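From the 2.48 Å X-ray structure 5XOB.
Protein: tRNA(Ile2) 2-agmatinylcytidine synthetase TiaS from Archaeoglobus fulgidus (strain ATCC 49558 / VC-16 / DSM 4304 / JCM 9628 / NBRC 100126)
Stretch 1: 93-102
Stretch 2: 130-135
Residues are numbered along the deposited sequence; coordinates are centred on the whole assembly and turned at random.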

# COMPACT_ATOMS: atom_id res chain seq x y z
N GLY A 93 23.58 0.67 3.50
CA GLY A 93 24.19 0.48 2.20
C GLY A 93 24.04 1.75 1.41
O GLY A 93 23.07 2.49 1.60
N ALA A 94 24.99 2.01 0.54
CA ALA A 94 24.86 3.13 -0.37
C ALA A 94 25.65 2.88 -1.63
O ALA A 94 26.69 2.24 -1.61
CB ALA A 94 25.30 4.42 0.30
N VAL A 95 25.13 3.40 -2.73
CA VAL A 95 25.76 3.25 -4.03
C VAL A 95 25.82 4.58 -4.77
O VAL A 95 25.07 5.52 -4.47
CB VAL A 95 25.03 2.23 -4.91
CG1 VAL A 95 25.14 0.84 -4.30
CG2 VAL A 95 23.57 2.62 -5.11
N PHE A 96 26.72 4.63 -5.74
CA PHE A 96 27.04 5.87 -6.43
C PHE A 96 27.19 5.56 -7.91
O PHE A 96 28.18 4.96 -8.32
CB PHE A 96 28.30 6.48 -5.82
CG PHE A 96 28.27 6.49 -4.31
CD1 PHE A 96 27.74 7.57 -3.61
CD2 PHE A 96 28.72 5.39 -3.59
CE1 PHE A 96 27.69 7.57 -2.23
CE2 PHE A 96 28.66 5.37 -2.21
CZ PHE A 96 28.15 6.47 -1.52
N VAL A 97 26.20 5.96 -8.70
CA VAL A 97 25.99 5.44 -10.05
C VAL A 97 25.91 6.57 -11.07
O VAL A 97 25.20 7.54 -10.85
CB VAL A 97 24.69 4.59 -10.11
CG1 VAL A 97 24.33 4.18 -11.53
CG2 VAL A 97 24.80 3.35 -9.22
N ASP A 98 26.63 6.43 -12.19
CA ASP A 98 26.54 7.38 -13.29
C ASP A 98 25.10 7.45 -13.79
O ASP A 98 24.45 6.42 -13.96
CB ASP A 98 27.48 7.00 -14.43
N GLU A 99 24.60 8.66 -14.03
CA GLU A 99 23.26 8.85 -14.58
C GLU A 99 22.99 7.85 -15.70
O GLU A 99 21.95 7.18 -15.72
CB GLU A 99 23.12 10.27 -15.11
CG GLU A 99 21.68 10.71 -15.32
CD GLU A 99 21.60 12.17 -15.71
OE1 GLU A 99 22.57 12.69 -16.30
OE2 GLU A 99 20.55 12.78 -15.42
N GLU A 100 23.96 7.73 -16.61
CA GLU A 100 23.88 6.86 -17.78
C GLU A 100 23.74 5.37 -17.40
O GLU A 100 23.22 4.58 -18.18
CB GLU A 100 25.12 7.02 -18.66
CG GLU A 100 25.67 8.44 -18.78
CD GLU A 100 26.76 8.56 -19.83
OE1 GLU A 100 27.50 7.57 -20.04
OE2 GLU A 100 26.89 9.65 -20.43
N LEU A 101 24.21 5.01 -16.21
CA LEU A 101 24.23 3.62 -15.76
C LEU A 101 22.98 3.22 -14.94
O LEU A 101 22.71 2.03 -14.74
CB LEU A 101 25.51 3.40 -14.95
CG LEU A 101 26.10 2.00 -14.71
CD1 LEU A 101 25.96 1.57 -13.26
CD2 LEU A 101 25.54 0.94 -15.64
N ALA A 102 22.21 4.21 -14.47
CA ALA A 102 21.00 3.95 -13.67
C ALA A 102 19.98 3.12 -14.42
O ALA A 102 19.32 2.25 -13.86
CB ALA A 102 20.37 5.26 -13.22
N PHE A 130 31.47 -2.10 -11.55
CA PHE A 130 32.49 -1.39 -10.78
C PHE A 130 31.83 -0.18 -10.12
O PHE A 130 32.34 0.95 -10.17
CB PHE A 130 33.66 -0.99 -11.69
CG PHE A 130 34.02 -2.04 -12.72
CD1 PHE A 130 34.85 -3.10 -12.40
CD2 PHE A 130 33.50 -1.97 -14.02
CE1 PHE A 130 35.18 -4.07 -13.34
CE2 PHE A 130 33.82 -2.93 -14.97
CZ PHE A 130 34.66 -3.99 -14.63
N ILE A 131 30.66 -0.42 -9.52
CA ILE A 131 29.92 0.62 -8.83
C ILE A 131 30.57 0.82 -7.47
O ILE A 131 30.79 -0.14 -6.73
CB ILE A 131 28.43 0.28 -8.62
CG1 ILE A 131 27.74 0.04 -9.96
CG2 ILE A 131 27.71 1.41 -7.89
CD1 ILE A 131 26.41 -0.66 -9.85
N PRO A 132 30.90 2.08 -7.15
CA PRO A 132 31.39 2.40 -5.83
C PRO A 132 30.25 2.37 -4.83
O PRO A 132 29.13 2.74 -5.16
CB PRO A 132 31.95 3.82 -5.98
CG PRO A 132 31.99 4.10 -7.45
CD PRO A 132 30.92 3.25 -8.04
N HIS A 133 30.56 1.95 -3.61
CA HIS A 133 29.53 1.61 -2.66
C HIS A 133 30.07 1.59 -1.24
O HIS A 133 31.29 1.50 -1.04
CB HIS A 133 28.97 0.23 -3.00
CG HIS A 133 30.01 -0.85 -2.98
ND1 HIS A 133 31.03 -0.93 -3.90
CD2 HIS A 133 30.17 -1.91 -2.14
CE1 HIS A 133 31.77 -1.99 -3.64
NE2 HIS A 133 31.27 -2.60 -2.58
N LEU A 134 29.16 1.67 -0.28
CA LEU A 134 29.48 1.54 1.14
C LEU A 134 28.61 0.45 1.72
O LEU A 134 27.43 0.37 1.39
CB LEU A 134 29.21 2.84 1.88
CG LEU A 134 30.02 4.04 1.39
CD1 LEU A 134 29.39 5.34 1.86
CD2 LEU A 134 31.45 3.94 1.87
N ARG A 135 29.19 -0.40 2.56
CA ARG A 135 28.41 -1.41 3.29
C ARG A 135 28.97 -1.52 4.70
O ARG A 135 29.83 -2.34 4.97
CB ARG A 135 28.41 -2.76 2.56
CG ARG A 135 29.76 -3.45 2.47
CD ARG A 135 29.95 -4.26 1.21
NE ARG A 135 30.02 -5.71 1.42
CZ ARG A 135 30.74 -6.55 0.67
NH1 ARG A 135 31.47 -6.09 -0.35
NH2 ARG A 135 30.74 -7.85 0.93

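The apolar centre of this contact is built around I131 and F96. I131 points its CA-to-CB bond toward the first stretch, and its branched side chain reaches several neighbours at once: CG2 lies 3.7 Å from V97 CG2 and 4.1 Å from V95 CB, while CG1 meets L101 CD1 at 4.0 Å. Isoleucine suits this buried position because its branches pack against both the strand and the helical turn that follows. The beta-branched valines favour extended backbone and offer I131 compact apolar surface.

The F96 ring presents an edge to the second stretch, with F96 CZ 3.8 Å from L134 CD1 and F96 CD2 4.3 Å from P132 CB; leucine is long enough to reach it. The same edge passes P132 O, 3.1 Å from F96 CD2, so the slightly positive hydrogen on CD2 faces a carbonyl oxygen. A flat aromatic can thus run alongside P132, H133 and L134. A94 adds little bulk; its CB is 4.5 Å from L134 CD1, on the face of the sheet they share.

The backbones that carry these side chains run antiparallel, at 175°. A94 and L134 form the hydrogen-bonded pair: A94 N donates to L134 O at 3.1 Å, and L134 N to A94 O at 2.9 Å, with N-H...O angles of 154° and 160°. V95 and H133 follow as a non-hydrogen-bonded pair, their CB atoms on the other face, and V95 CG1 packs 4.1 Å from H133 CB. Beyond them, F96 N to P132 O, 3.1 Å, is a weak, bent bond. Proline has no amide hydrogen to return, but its carbonyl can still accept.

At the polar edge, the end of H133 leads away from the first stretch. H133 ND1 donates to I131 O at 2.9 Å, tying the imidazole back to its own stretch, just before the strand.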